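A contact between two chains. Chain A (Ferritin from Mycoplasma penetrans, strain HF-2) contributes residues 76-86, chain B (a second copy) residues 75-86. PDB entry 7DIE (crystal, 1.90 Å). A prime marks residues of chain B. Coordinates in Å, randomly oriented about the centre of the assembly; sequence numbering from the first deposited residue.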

# COMPACT_ATOMS: atom_id res chain seq x y z
N LYS A 76 15.68 -51.87 -1.40
CA LYS A 76 16.26 -52.72 -2.43
C LYS A 76 15.43 -52.61 -3.71
O LYS A 76 14.26 -52.99 -3.71
CB LYS A 76 16.33 -54.17 -1.96
CG LYS A 76 17.02 -54.37 -0.60
CD LYS A 76 16.37 -55.50 0.20
CE LYS A 76 17.05 -55.71 1.55
NZ LYS A 76 16.44 -56.84 2.33
N ILE A 77 16.02 -52.08 -4.78
CA ILE A 77 15.38 -52.05 -6.09
C ILE A 77 15.76 -53.33 -6.83
O ILE A 77 16.91 -53.76 -6.78
CB ILE A 77 15.79 -50.82 -6.91
CG1 ILE A 77 15.66 -49.52 -6.09
CG2 ILE A 77 15.03 -50.77 -8.23
CD1 ILE A 77 14.36 -49.33 -5.49
N ASN A 78 14.80 -53.93 -7.53
CA ASN A 78 15.11 -55.14 -8.27
C ASN A 78 14.17 -55.27 -9.46
O ASN A 78 13.49 -54.31 -9.84
CB ASN A 78 15.05 -56.36 -7.32
CG ASN A 78 13.68 -56.52 -6.70
OD1 ASN A 78 12.66 -56.20 -7.31
ND2 ASN A 78 13.65 -57.04 -5.48
N GLN A 79 14.10 -56.48 -10.02
CA GLN A 79 13.37 -56.73 -11.26
C GLN A 79 11.88 -56.47 -11.13
O GLN A 79 11.20 -56.32 -12.15
CB GLN A 79 13.59 -58.18 -11.70
CG GLN A 79 14.83 -58.40 -12.54
CD GLN A 79 16.10 -57.89 -11.89
OE1 GLN A 79 16.89 -57.16 -12.51
NE2 GLN A 79 16.32 -58.26 -10.62
N ILE A 80 11.34 -56.45 -9.91
CA ILE A 80 9.91 -56.15 -9.74
C ILE A 80 9.57 -54.80 -10.35
O ILE A 80 8.45 -54.59 -10.82
CB ILE A 80 9.52 -56.22 -8.25
CG1 ILE A 80 9.73 -57.65 -7.73
CG2 ILE A 80 8.05 -55.81 -8.02
CD1 ILE A 80 9.01 -58.66 -8.56
N SER A 81 10.54 -53.89 -10.39
CA SER A 81 10.30 -52.52 -10.84
C SER A 81 10.17 -52.39 -12.35
O SER A 81 9.79 -51.31 -12.82
CB SER A 81 11.43 -51.61 -10.37
OG SER A 81 12.63 -51.86 -11.12
N VAL A 82 10.49 -53.42 -13.13
CA VAL A 82 10.53 -53.34 -14.58
C VAL A 82 9.22 -53.95 -15.12
O VAL A 82 8.99 -55.15 -14.92
CB VAL A 82 11.75 -54.07 -15.16
CG1 VAL A 82 11.74 -54.01 -16.68
CG2 VAL A 82 13.03 -53.45 -14.60
N PRO A 83 8.37 -53.17 -15.79
CA PRO A 83 7.08 -53.73 -16.23
C PRO A 83 7.25 -54.65 -17.43
O PRO A 83 8.13 -54.47 -18.26
CB PRO A 83 6.26 -52.48 -16.59
CG PRO A 83 7.25 -51.45 -16.91
CD PRO A 83 8.48 -51.74 -16.08
N GLU A 84 6.40 -55.67 -17.48
CA GLU A 84 6.35 -56.57 -18.63
C GLU A 84 5.60 -55.88 -19.76
O GLU A 84 4.41 -55.60 -19.63
CB GLU A 84 5.67 -57.88 -18.25
CG GLU A 84 6.57 -58.84 -17.50
CD GLU A 84 7.27 -59.82 -18.43
OE1 GLU A 84 6.63 -60.82 -18.82
OE2 GLU A 84 8.46 -59.59 -18.76
N LEU A 85 6.28 -55.62 -20.87
CA LEU A 85 5.72 -54.82 -21.96
C LEU A 85 5.13 -55.73 -23.03
O LEU A 85 5.82 -56.61 -23.55
CB LEU A 85 6.79 -53.91 -22.57
CG LEU A 85 7.36 -52.78 -21.72
CD1 LEU A 85 7.96 -51.70 -22.61
CD2 LEU A 85 6.31 -52.20 -20.75
N VAL A 86 3.86 -55.52 -23.34
CA VAL A 86 3.22 -56.13 -24.49
C VAL A 86 3.06 -55.07 -25.57
O VAL A 86 3.28 -53.88 -25.35
CB VAL A 86 1.86 -56.78 -24.12
CG1 VAL A 86 2.01 -57.64 -22.86
CG2 VAL A 86 0.79 -55.72 -23.93
N LEU B 75 9.40 -45.04 -25.48
CA LEU B 75 10.31 -45.28 -24.37
C LEU B 75 10.12 -46.71 -23.85
O LEU B 75 9.01 -47.12 -23.53
CB LEU B 75 10.03 -44.28 -23.24
CG LEU B 75 10.78 -44.53 -21.92
CD1 LEU B 75 12.29 -44.40 -22.11
CD2 LEU B 75 10.27 -43.53 -20.87
N LYS B 76 11.22 -47.45 -23.78
CA LYS B 76 11.16 -48.81 -23.25
C LYS B 76 12.04 -48.90 -22.01
O LYS B 76 13.25 -48.69 -22.09
CB LYS B 76 11.61 -49.82 -24.31
CG LYS B 76 10.97 -49.59 -25.68
CD LYS B 76 12.02 -49.57 -26.80
CE LYS B 76 11.41 -49.25 -28.17
NZ LYS B 76 12.12 -49.95 -29.29
N ILE B 77 11.43 -49.19 -20.87
CA ILE B 77 12.18 -49.48 -19.66
C ILE B 77 12.59 -50.94 -19.68
O ILE B 77 11.78 -51.80 -20.03
CB ILE B 77 11.35 -49.18 -18.40
CG1 ILE B 77 10.61 -47.84 -18.52
CG2 ILE B 77 12.23 -49.31 -17.14
CD1 ILE B 77 11.50 -46.66 -18.56
N ASN B 78 13.82 -51.23 -19.30
CA ASN B 78 14.23 -52.63 -19.22
C ASN B 78 15.21 -52.79 -18.06
O ASN B 78 15.35 -51.90 -17.22
CB ASN B 78 14.83 -53.09 -20.56
CG ASN B 78 15.99 -52.23 -21.01
OD1 ASN B 78 16.80 -51.77 -20.20
ND2 ASN B 78 16.10 -52.02 -22.32
N GLN B 79 15.90 -53.94 -18.03
CA GLN B 79 16.73 -54.29 -16.88
C GLN B 79 17.96 -53.40 -16.75
O GLN B 79 18.58 -53.38 -15.68
CB GLN B 79 17.16 -55.76 -16.97
CG GLN B 79 15.99 -56.75 -16.96
CD GLN B 79 15.08 -56.63 -15.73
OE1 GLN B 79 15.52 -56.28 -14.63
NE2 GLN B 79 13.79 -56.95 -15.91
N ILE B 80 18.33 -52.65 -17.80
CA ILE B 80 19.39 -51.64 -17.69
C ILE B 80 19.12 -50.71 -16.51
O ILE B 80 20.05 -50.23 -15.85
CB ILE B 80 19.52 -50.82 -18.99
CG1 ILE B 80 19.98 -51.69 -20.18
CG2 ILE B 80 20.48 -49.64 -18.80
CD1 ILE B 80 21.00 -52.73 -19.81
N SER B 81 17.85 -50.45 -16.22
CA SER B 81 17.48 -49.50 -15.18
C SER B 81 17.71 -50.01 -13.77
O SER B 81 17.58 -49.23 -12.82
CB SER B 81 16.01 -49.13 -15.35
OG SER B 81 15.18 -50.22 -14.99
N VAL B 82 18.01 -51.30 -13.59
CA VAL B 82 18.11 -51.90 -12.27
C VAL B 82 19.58 -51.98 -11.90
O VAL B 82 20.33 -52.74 -12.54
CB VAL B 82 17.46 -53.30 -12.24
CG1 VAL B 82 17.64 -53.94 -10.88
CG2 VAL B 82 16.00 -53.21 -12.61
N PRO B 83 20.04 -51.27 -10.87
CA PRO B 83 21.47 -51.30 -10.54
C PRO B 83 21.86 -52.62 -9.89
O PRO B 83 21.08 -53.24 -9.16
CB PRO B 83 21.64 -50.12 -9.57
CG PRO B 83 20.30 -49.93 -8.97
CD PRO B 83 19.28 -50.36 -9.99
N GLU B 84 23.08 -53.06 -10.17
CA GLU B 84 23.61 -54.23 -9.48
C GLU B 84 24.15 -53.78 -8.13
O GLU B 84 25.03 -52.91 -8.07
CB GLU B 84 24.69 -54.93 -10.30
CG GLU B 84 25.66 -54.00 -10.98
CD GLU B 84 27.01 -54.65 -11.26
OE1 GLU B 84 27.68 -55.08 -10.30
OE2 GLU B 84 27.38 -54.72 -12.45
N LEU B 85 23.59 -54.33 -7.06
CA LEU B 85 23.90 -53.90 -5.70
C LEU B 85 24.94 -54.82 -5.09
O LEU B 85 24.77 -56.04 -5.08
CB LEU B 85 22.63 -53.88 -4.85
CG LEU B 85 21.55 -52.96 -5.42
CD1 LEU B 85 20.31 -52.88 -4.53
CD2 LEU B 85 22.14 -51.58 -5.70
N VAL B 86 26.02 -54.23 -4.61
CA VAL B 86 26.97 -54.91 -3.77
C VAL B 86 26.71 -54.49 -2.33
O VAL B 86 25.94 -53.57 -2.06
CB VAL B 86 28.44 -54.63 -4.20
CG1 VAL B 86 28.60 -54.84 -5.70
CG2 VAL B 86 28.85 -53.22 -3.81
O HOH W 1 13.45 -49.52 -12.63

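The same segment from two copies of the ferritin subunit meets itself in a nearly symmetric contact that buries 549 Å² between the two stretches. The two stretches run antiparallel: the CA atoms of Asn78 and Val82′ lie 6.0 Å apart, as do those of Val82 and Asn78′, and farther out Leu85 CA sits 8.2 Å from Lys76′ CA. No clear hydrogen bond links the two stretches directly. Packing of apolar groups and one shared water account for most of what can be assigned between them.

Val82 and Val82′ form the centre and cover more surface than any other residue on their respective sides. Both point toward the partner stretch and both adopt the t rotamer, which brings the two CG2 methyls together at 3.6 Å (Val82 CG2 to Val82′ CG2). The other methyl of each valine rests against the opposing backbone: Val82 CG1 is 3.8 Å from Asn78′ CA and 4.0 Å from Ile77′ O, while Val82′ CG1 is 3.8 Å from Asn78 CA. Each valine thus uses one branch to meet its symmetry mate and the other to cover the chain leading into the facing turn.

Gln79′ ranks next after the valines in area covered, and Gln79 also contributes substantially. Their CA-to-CB bonds point sideways, but the ends of the side chains come nearer to the partner, with different chi2 rotamers, p in Gln79 and m in Gln79′. These ends come close to each other and to the valines, adding a polar margin to the hydrophobic centre.

The facing turn is braced by hydrogen bonds within its own chain. In each chain residues 79-81 form a short 3-10 segment; in chain A, Ser81 N donates to Asn78 O (3.0 Å) and Val82 N to Gln79 O (3.1 Å). Asn78, whose CA-to-CB bond points away from the partner, accepts a hydrogen bond from Ile80 N at its OD1 (2.9 Å), and Ser81 OG donates to Asn78 O (2.9 Å). The same bonds recur in chain B. Because Ser81 OG and Ser81′ OG each spend their proton within their own chain, their oxygens remain free to accept. A single water exploits this, donating to Ser81 OG at 2.9 Å and to Ser81′ OG at 3.0 Å, and so bridges the two turns beside the valine pair. Ser81 OG also lies 3.9 Å from Val82′ CG2, and Ser81′ OG 3.9 Å from Val82 CG2.

Ile77 and Ile77′ follow the valines among the apolar residues in area covered. Their CA-to-CB bonds point toward the partner, although the ends of the side chains lead away. Ile77′ CB approaches Pro83 CD at 4.5 Å, and Ile77 O lies 4.2 Å from Leu85′ CD1. Leu85 extends the apolar surface further, its CD1 reaching 4.4 Å from Lys76′ CB, beside the aliphatic start of a lysine whose NZ is hydrogen-bonded elsewhere in the structure.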